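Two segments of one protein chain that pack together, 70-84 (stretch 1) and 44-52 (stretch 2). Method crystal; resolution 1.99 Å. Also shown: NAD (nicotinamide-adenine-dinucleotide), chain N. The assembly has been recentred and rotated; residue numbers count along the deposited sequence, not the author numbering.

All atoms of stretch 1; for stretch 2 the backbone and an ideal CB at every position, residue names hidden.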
ATOM      1  N   LEU F  70      28.815  16.154  -8.756  1.00 43.70           N
ATOM      2  CA  LEU F  70      28.396  15.099  -9.718  1.00 42.27           C
ATOM      3  C   LEU F  70      29.202  13.829  -9.426  1.00 42.08           C
ATOM      4  O   LEU F  70      30.413  13.813  -9.723  1.00 40.99           O
ATOM      5  CB  LEU F  70      28.617  15.593 -11.153  1.00 42.95           C
ATOM      6  CG  LEU F  70      28.002  16.951 -11.493  1.00 43.26           C
ATOM      7  CD1 LEU F  70      28.219  17.287 -12.960  1.00 43.64           C
ATOM      8  CD2 LEU F  70      26.519  16.991 -11.153  1.00 42.94           C
ATOM      9  N   VAL F  71      28.548  12.816  -8.851  1.00 40.67           N
ATOM     10  CA  VAL F  71      29.189  11.563  -8.358  1.00 40.74           C
ATOM     11  C   VAL F  71      28.821  10.411  -9.300  1.00 40.38           C
ATOM     12  O   VAL F  71      27.618  10.219  -9.562  1.00 38.72           O
ATOM     13  CB  VAL F  71      28.779  11.266  -6.902  1.00 39.51           C
ATOM     14  CG1 VAL F  71      29.425   9.991  -6.378  1.00 39.80           C
ATOM     15  CG2 VAL F  71      29.084  12.440  -5.982  1.00 38.83           C
ATOM     16  N   ASP F  72      29.830   9.689  -9.793  1.00 41.88           N
ATOM     17  CA  ASP F  72      29.673   8.460 -10.618  1.00 41.98           C
ATOM     18  C   ASP F  72      30.998   7.685 -10.595  1.00 43.10           C
ATOM     19  O   ASP F  72      31.908   8.087  -9.839  1.00 42.34           O
ATOM     20  CB  ASP F  72      29.203   8.805 -12.035  1.00 42.01           C
ATOM     21  CG  ASP F  72      28.371   7.712 -12.688  1.00 40.68           C
ATOM     22  OD1 ASP F  72      28.862   6.570 -12.759  1.00 40.46           O
ATOM     23  OD2 ASP F  72      27.238   8.006 -13.110  1.00 39.41           O
ATOM     24  N   LEU F  73      31.099   6.614 -11.387  1.00 42.43           N
ATOM     25  CA  LEU F  73      32.260   5.684 -11.410  1.00 42.92           C
ATOM     26  C   LEU F  73      33.529   6.435 -11.806  1.00 44.87           C
ATOM     27  O   LEU F  73      33.471   7.421 -12.540  1.00 45.83           O
ATOM     28  CB  LEU F  73      31.968   4.546 -12.393  1.00 42.23           C
ATOM     29  CG  LEU F  73      30.902   3.548 -11.946  1.00 41.40           C
ATOM     30  CD1 LEU F  73      30.495   2.641 -13.096  1.00 40.83           C
ATOM     31  CD2 LEU F  73      31.391   2.723 -10.765  1.00 41.55           C
ATOM     32  N   PRO F  74      34.713   5.985 -11.326  1.00 46.12           N
ATOM     33  CA  PRO F  74      35.999   6.530 -11.767  1.00 47.38           C
ATOM     34  C   PRO F  74      36.135   6.662 -13.293  1.00 48.64           C
ATOM     35  O   PRO F  74      36.764   7.606 -13.740  1.00 49.53           O
ATOM     36  CB  PRO F  74      37.011   5.501 -11.242  1.00 47.37           C
ATOM     37  CG  PRO F  74      36.353   4.933 -10.003  1.00 47.54           C
ATOM     38  CD  PRO F  74      34.872   4.929 -10.312  1.00 46.71           C
ATOM     39  N   SER F  75      35.542   5.724 -14.041  1.00 47.83           N
ATOM     40  CA  SER F  75      35.577   5.645 -15.527  1.00 48.71           C
ATOM     41  C   SER F  75      34.895   6.861 -16.170  1.00 50.82           C
ATOM     42  O   SER F  75      35.224   7.163 -17.334  1.00 54.60           O
ATOM     43  CB  SER F  75      34.951   4.360 -16.007  1.00 46.14           C
ATOM     44  OG  SER F  75      33.603   4.260 -15.572  1.00 44.77           O
ATOM     45  N   GLN F  76      33.986   7.532 -15.450  1.00 51.54           N
ATOM     46  CA  GLN F  76      33.168   8.663 -15.970  1.00 52.57           C
ATOM     47  C   GLN F  76      33.824  10.013 -15.644  1.00 55.69           C
ATOM     48  O   GLN F  76      33.200  11.046 -15.957  1.00 55.52           O
ATOM     49  CB  GLN F  76      31.757   8.599 -15.379  1.00 51.64           C
ATOM     50  CG  GLN F  76      31.038   7.283 -15.642  1.00 50.23           C
ATOM     51  CD  GLN F  76      30.806   7.030 -17.111  1.00 49.28           C
ATOM     52  OE1 GLN F  76      30.365   7.906 -17.851  1.00 48.92           O
ATOM     53  NE2 GLN F  76      31.103   5.817 -17.549  1.00 47.24           N
ATOM     54  N   GLU F  77      35.034  10.012 -15.069  1.00 58.24           N
ATOM     55  CA  GLU F  77      35.739  11.224 -14.561  1.00 60.31           C
ATOM     56  C   GLU F  77      35.714  12.342 -15.614  1.00 61.76           C
ATOM     57  O   GLU F  77      35.390  13.487 -15.244  1.00 62.46           O
ATOM     58  CB  GLU F  77      37.180  10.887 -14.173  1.00 60.27           C
ATOM     59  CG  GLU F  77      37.984  12.093 -13.720  1.00 61.49           C
ATOM     60  CD  GLU F  77      39.363  11.777 -13.169  1.00 61.76           C
ATOM     61  OE1 GLU F  77      39.564  10.643 -12.692  1.00 60.96           O
ATOM     62  OE2 GLU F  77      40.234  12.667 -13.223  1.00 64.75           O
ATOM     63  N   ASP F  78      36.059  12.022 -16.866  1.00 62.51           N
ATOM     64  CA  ASP F  78      36.144  12.998 -17.988  1.00 63.61           C
ATOM     65  C   ASP F  78      34.752  13.568 -18.276  1.00 62.43           C
ATOM     66  O   ASP F  78      34.622  14.807 -18.334  1.00 64.85           O
ATOM     67  CB  ASP F  78      36.733  12.357 -19.248  1.00 66.08           C
ATOM     68  CG  ASP F  78      38.185  11.932 -19.105  1.00 67.39           C
ATOM     69  OD1 ASP F  78      38.883  12.500 -18.240  1.00 68.75           O
ATOM     70  OD2 ASP F  78      38.606  11.036 -19.860  1.00 69.96           O
ATOM     71  N   LYS F  79      33.759  12.691 -18.446  1.00 60.40           N
ATOM     72  CA  LYS F  79      32.351  13.058 -18.754  1.00 59.32           C
ATOM     73  C   LYS F  79      31.757  13.862 -17.589  1.00 58.30           C
ATOM     74  O   LYS F  79      30.925  14.752 -17.859  1.00 58.31           O
ATOM     75  CB  LYS F  79      31.523  11.804 -19.046  1.00 59.79           C
ATOM     76  CG  LYS F  79      30.114  12.071 -19.552  1.00 60.41           C
ATOM     77  CD  LYS F  79      29.397  10.831 -20.031  1.00 61.50           C
ATOM     78  CE  LYS F  79      27.917  11.056 -20.248  1.00 61.59           C
ATOM     79  NZ  LYS F  79      27.247   9.838 -20.761  1.00 61.12           N
ATOM     80  N   LEU F  80      32.165  13.560 -16.350  1.00 56.17           N
ATOM     81  CA  LEU F  80      31.711  14.266 -15.118  1.00 55.01           C
ATOM     82  C   LEU F  80      32.256  15.701 -15.114  1.00 55.55           C
ATOM     83  O   LEU F  80      31.443  16.634 -14.959  1.00 54.40           O
ATOM     84  CB  LEU F  80      32.179  13.503 -13.872  1.00 54.61           C
ATOM     85  CG  LEU F  80      31.402  12.236 -13.515  1.00 53.25           C
ATOM     86  CD1 LEU F  80      32.089  11.484 -12.385  1.00 52.85           C
ATOM     87  CD2 LEU F  80      29.963  12.556 -13.133  1.00 52.87           C
ATOM     88  N   THR F  81      33.575  15.863 -15.274  1.00 55.27           N
ATOM     89  CA  THR F  81      34.297  17.162 -15.155  1.00 55.84           C
ATOM     90  C   THR F  81      33.810  18.150 -16.223  1.00 55.95           C
ATOM     91  O   THR F  81      33.756  19.356 -15.910  1.00 54.46           O
ATOM     92  CB  THR F  81      35.819  16.978 -15.227  1.00 56.58           C
ATOM     93  OG1 THR F  81      36.124  16.070 -16.286  1.00 55.82           O
ATOM     94  CG2 THR F  81      36.409  16.462 -13.932  1.00 57.16           C
ATOM     95  N   GLU F  82      33.473  17.669 -17.426  1.00 56.62           N
ATOM     96  CA  GLU F  82      32.983  18.521 -18.547  1.00 59.37           C
ATOM     97  C   GLU F  82      31.507  18.876 -18.311  1.00 57.02           C
ATOM     98  O   GLU F  82      31.124  20.011 -18.651  1.00 57.20           O
ATOM     99  CB  GLU F  82      33.230  17.853 -19.904  1.00 62.93           C
ATOM    100  CG  GLU F  82      32.328  16.671 -20.216  1.00 66.01           C
ATOM    101  CD  GLU F  82      32.541  16.092 -21.607  1.00 68.85           C
ATOM    102  OE1 GLU F  82      32.801  14.873 -21.711  1.00 72.45           O
ATOM    103  OE2 GLU F  82      32.447  16.861 -22.585  1.00 71.73           O
ATOM    104  N   LEU F  83      30.715  17.953 -17.750  1.00 56.06           N
ATOM    105  CA  LEU F  83      29.309  18.212 -17.323  1.00 54.75           C
ATOM    106  C   LEU F  83      29.313  19.224 -16.172  1.00 53.95           C
ATOM    107  O   LEU F  83      28.501  20.170 -16.216  1.00 54.07           O
ATOM    108  CB  LEU F  83      28.633  16.902 -16.895  1.00 53.10           C
ATOM    109  CG  LEU F  83      28.003  16.077 -18.017  1.00 52.55           C
ATOM    110  CD1 LEU F  83      27.602  14.698 -17.514  1.00 51.49           C
ATOM    111  CD2 LEU F  83      26.801  16.791 -18.615  1.00 51.70           C
ATOM    112  N   ALA F  84      30.194  19.022 -15.187  1.00 53.23           N
ATOM    113  CA  ALA F  84      30.400  19.907 -14.016  1.00 52.38           C
ATOM    114  C   ALA F  84      30.737  21.327 -14.491  1.00 53.33           C
ATOM    115  O   ALA F  84      30.237  22.292 -13.885  1.00 50.31           O
ATOM    116  CB  ALA F  84      31.490  19.344 -13.138  1.00 52.59           C
ATOM    117  N   UNK F  44      24.786  20.176  -2.125  1.00 37.59           N
ATOM    118  CA  UNK F  44      24.465  18.738  -2.092  1.00 35.98           C
ATOM    119  C   UNK F  44      25.147  17.995  -3.222  1.00 35.25           C
ATOM    120  O   UNK F  44      25.895  18.639  -3.977  1.00 36.70           O
ATOM    121  CB  UNK F  44      22.953  18.521  -2.173  1.00 35.98           C
ATOM    122  N   UNK F  45      24.896  16.689  -3.338  1.00 34.14           N
ATOM    123  CA  UNK F  45      25.510  15.818  -4.372  1.00 34.40           C
ATOM    124  C   UNK F  45      24.444  14.918  -5.005  1.00 32.68           C
ATOM    125  O   UNK F  45      23.376  14.696  -4.403  1.00 31.03           O
ATOM    126  CB  UNK F  45      26.627  14.963  -3.770  1.00 34.40           C
ATOM    127  N   UNK F  46      24.751  14.433  -6.209  1.00 33.40           N
ATOM    128  CA  UNK F  46      23.891  13.533  -7.030  1.00 32.73           C
ATOM    129  C   UNK F  46      24.750  12.344  -7.470  1.00 31.94           C
ATOM    130  O   UNK F  46      25.799  12.584  -8.096  1.00 31.29           O
ATOM    131  CB  UNK F  46      23.306  14.259  -8.243  1.00 32.73           C
ATOM    132  N   UNK F  47      24.323  11.120  -7.146  1.00 30.89           N
ATOM    133  CA  UNK F  47      25.014   9.859  -7.525  1.00 31.56           C
ATOM    134  C   UNK F  47      24.426   9.375  -8.852  1.00 31.96           C
ATOM    135  O   UNK F  47      23.278   9.751  -9.150  1.00 32.84           O
ATOM    136  CB  UNK F  47      24.863   8.787  -6.443  1.00 31.56           C
ATOM    137  N   UNK F  48      25.189   8.589  -9.614  1.00 32.43           N
ATOM    138  CA  UNK F  48      24.839   8.184 -10.988  1.00 33.14           C
ATOM    139  C   UNK F  48      24.625   9.397 -11.880  1.00 34.10           C
ATOM    140  O   UNK F  48      23.739   9.334 -12.755  1.00 35.97           O
ATOM    141  CB  UNK F  48      23.581   7.313 -10.988  1.00 33.14           C
ATOM    142  N   UNK F  49      25.419  10.455 -11.674  1.00 34.25           N
ATOM    143  CA  UNK F  49      25.243  11.800 -12.274  1.00 35.24           C
ATOM    144  C   UNK F  49      25.839  11.863 -13.688  1.00 35.92           C
ATOM    145  O   UNK F  49      25.850  12.970 -14.264  1.00 36.96           O
ATOM    146  CB  UNK F  49      25.896  12.866 -11.391  1.00 35.24           C
ATOM    147  N   UNK F  50      26.326  10.739 -14.224  1.00 35.86           N
ATOM    148  CA  UNK F  50      26.726  10.585 -15.643  1.00 37.03           C
ATOM    149  C   UNK F  50      25.502  10.170 -16.468  1.00 36.15           C
ATOM    150  O   UNK F  50      25.404  10.604 -17.631  1.00 38.49           O
ATOM    151  CB  UNK F  50      27.846   9.553 -15.791  1.00 37.03           C
ATOM    152  N   UNK F  51      24.606   9.368 -15.878  1.00 35.32           N
ATOM    153  CA  UNK F  51      23.350   8.906 -16.501  1.00 35.11           C
ATOM    154  C   UNK F  51      22.344  10.035 -16.674  1.00 34.99           C
ATOM    155  O   UNK F  51      22.560  11.118 -16.092  1.00 35.29           O
ATOM    156  CB  UNK F  51      22.722   7.791 -15.662  1.00 35.11           C
ATOM    157  N   UNK F  52      21.275   9.781 -17.437  1.00 35.13           N
ATOM    158  CA  UNK F  52      20.263  10.778 -17.843  1.00 34.98           C
ATOM    159  C   UNK F  52      19.556  11.416 -16.658  1.00 33.41           C
ATOM    160  O   UNK F  52      19.518  12.662 -16.601  1.00 32.14           O
ATOM    161  CB  UNK F  52      19.222  10.128 -18.757  1.00 34.98           C
TER
HETATM  162  PA  NAD N 301      21.925   4.874 -16.036  1.00 44.29           P
HETATM  163  O1A NAD N 301      22.409   3.463 -16.120  1.00 43.93           O
HETATM  164  O2A NAD N 301      22.700   5.749 -17.032  1.00 46.65           O
HETATM  165  O5B NAD N 301      22.123   5.472 -14.576  1.00 42.99           O
HETATM  166  C5B NAD N 301      22.740   4.698 -13.547  1.00 42.41           C
HETATM  167  C4B NAD N 301      24.049   5.426 -13.126  1.00 42.48           C
HETATM  168  O4B NAD N 301      24.514   4.794 -11.772  1.00 42.66           O
HETATM  169  C3B NAD N 301      24.986   5.269 -13.965  1.00 42.54           C
HETATM  170  O3B NAD N 301      25.594   6.551 -14.360  1.00 40.82           O
HETATM  171  C2B NAD N 301      26.140   4.330 -13.224  1.00 42.83           C
HETATM  172  O2B NAD N 301      27.470   4.710 -13.685  1.00 43.49           O
HETATM  173  C1B NAD N 301      26.012   4.537 -11.974  1.00 42.85           C
HETATM  174  N9A NAD N 301      26.430   3.312 -11.220  1.00 43.65           N
HETATM  175  C8A NAD N 301      26.129   1.993 -11.210  1.00 44.27           C
HETATM  176  N7A NAD N 301      26.895   1.391 -10.266  1.00 43.01           N
HETATM  177  C5A NAD N 301      27.669   2.337  -9.696  1.00 43.20           C
HETATM  178  C6A NAD N 301      28.629   2.256  -8.678  1.00 42.61           C
HETATM  179  N6A NAD N 301      29.169   1.217  -7.863  1.00 41.85           N
HETATM  180  N1A NAD N 301      29.280   3.372  -8.274  1.00 42.82           N
HETATM  181  C2A NAD N 301      29.005   4.585  -8.859  1.00 43.62           C
HETATM  182  N3A NAD N 301      28.053   4.668  -9.868  1.00 44.28           N
HETATM  183  C4A NAD N 301      27.390   3.536 -10.279  1.00 43.86           C
HETATM  184  O3  NAD N 301      20.322   4.904 -16.408  1.00 45.29           O
HETATM  185  PN  NAD N 301      19.229   5.759 -15.587  1.00 44.20           P
HETATM  186  O1N NAD N 301      17.902   5.615 -16.277  1.00 45.34           O
HETATM  187  O2N NAD N 301      19.649   7.229 -15.565  1.00 42.06           O
HETATM  188  O5D NAD N 301      19.104   5.166 -14.111  1.00 41.23           O
HETATM  189  C5D NAD N 301      19.324   5.983 -12.970  1.00 39.18           C
HETATM  190  C4D NAD N 301      18.583   5.372 -11.752  1.00 37.08           C
HETATM  191  O4D NAD N 301      17.298   5.371 -11.974  1.00 36.84           O
HETATM  192  C3D NAD N 301      18.987   3.924 -11.540  1.00 36.44           C
HETATM  193  O3D NAD N 301      19.195   3.691 -10.206  1.00 35.67           O
HETATM  194  C2D NAD N 301      17.768   3.105 -12.061  1.00 37.18           C
HETATM  195  O2D NAD N 301      17.748   1.799 -11.344  1.00 34.73           O
HETATM  196  C1D NAD N 301      16.757   3.855 -11.785  1.00 37.35           C
HETATM  197  N1N NAD N 301      15.591   3.663 -12.654  1.00 39.10           N
HETATM  198  C2N NAD N 301      15.628   4.044 -13.989  1.00 39.99           C
HETATM  199  C3N NAD N 301      14.505   3.858 -14.811  1.00 40.79           C
HETATM  200  C7N NAD N 301      14.534   4.267 -16.303  1.00 41.22           C
HETATM  201  O7N NAD N 301      13.843   3.667 -17.106  1.00 43.05           O
HETATM  202  N7N NAD N 301      15.352   5.338 -16.756  1.00 42.31           N
HETATM  203  C4N NAD N 301      13.355   3.299 -14.286  1.00 39.95           C
HETATM  204  C5N NAD N 301      13.310   2.923 -12.953  1.00 38.39           C
HETATM  205  C6N NAD N 301      14.434   3.117 -12.138  1.00 37.91           C

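Position 44 lies beyond the reach of stretch 1, with nothing of it within 5.5 Å of the ideal CB, so the contact sets no rule there; the residue is Gly44.

At position 45 the CA-to-CB bond points sideways, and the ideal CB sits 4.2 Å from Val71 CG2. An apolar side chain of almost any size could use that methyl. The deposited Phe45, chi1 p, brings its ring into contact, with CD2 4.2 Å from Val71 CG2.

Position 46 pairs in parallel with Leu70, and its CB lies on the same sheet face as the Leu70 side chain, 5.1 Å from Leu70 CD2. A beta-branched or other apolar residue would suit a strand here. It is Val46, and its backbone does the binding: Val71 N donates to Val46 O at 2.9 Å.

Position 47 turns its CB to the other face, the one bearing Val71, with the ideal CB 4.4 Å from Val71 O. Val, Ile or Thr would all fit. Thr47 is found; its CG2 lies 4.5 Å from Val71 CB, and its CA makes a CA-H...O contact with Val71 O at 3.3 Å.

At position 48 phi is 57°, which favours glycine, and the ideal CB would come within 2.8 Å of NAD O4B; the residue is Gly48.

Position 49 points toward stretch 1. Its ideal CB is 3.6 Å from Val71 O, 3.7 Å from Leu70 CA and 4.4 Å from Leu80 CD2, a floor of backbone and leucine that suits a small apolar group. Ala49 supplies one methyl, its CB 3.9 Å from Leu70 CB, while Ala49 N donates to Val71 O at 3.1 Å, fastening this turn to the backbone of stretch 1.

Position 50 also points toward stretch 1, and its space is tight: the ideal CB is 3.2 Å from Asp72 OD2 and 3.6 Å from Gln76 OE1. With a carboxylate so near, an acidic side chain would be unwelcome, and a small one fits best. Ala50 has the largest covered area of stretch 2, and Ala50 N donates to Asp72 OD2 at 3.1 Å. Asp72 OD2 also accepts from NAD O3B at 2.5 Å, so one carboxylate ties the turn to the cofactor.

Position 51 points away, and its ideal CB would lie 2.5 Å from NAD O2A. Only glycine avoids that clash; Gly51 occupies the N-cap position, and its N makes a weak hydrogen bond to NAD O3B at 3.3 Å.

Position 52 is out of reach of stretch 1, so the contact sets no preference; Gly52 starts the helix.

Stretch 2 44-52: GFVTGAAGG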
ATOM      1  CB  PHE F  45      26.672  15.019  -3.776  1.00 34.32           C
ATOM      2  CG  PHE F  45      26.290  13.965  -2.768  1.00 33.89           C
ATOM      3  CD1 PHE F  45      26.226  14.263  -1.415  1.00 33.55           C
ATOM      4  CD2 PHE F  45      26.025  12.666  -3.171  1.00 33.75           C
ATOM      5  CE1 PHE F  45      25.889  13.287  -0.490  1.00 33.70           C
ATOM      6  CE2 PHE F  45      25.688  11.691  -2.244  1.00 33.82           C
ATOM      7  CZ  PHE F  45      25.621  12.002  -0.906  1.00 33.83           C
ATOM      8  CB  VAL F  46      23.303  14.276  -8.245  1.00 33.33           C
ATOM      9  CG1 VAL F  46      22.508  13.342  -9.144  1.00 33.25           C
ATOM     10  CG2 VAL F  46      22.460  15.473  -7.826  1.00 33.48           C
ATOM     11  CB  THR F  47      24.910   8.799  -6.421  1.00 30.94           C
ATOM     12  OG1 THR F  47      23.604   8.225  -6.460  1.00 30.93           O
ATOM     13  CG2 THR F  47      25.187   9.360  -5.044  1.00 31.01           C
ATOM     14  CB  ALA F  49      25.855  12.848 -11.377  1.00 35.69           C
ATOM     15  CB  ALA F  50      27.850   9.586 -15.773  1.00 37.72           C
TER
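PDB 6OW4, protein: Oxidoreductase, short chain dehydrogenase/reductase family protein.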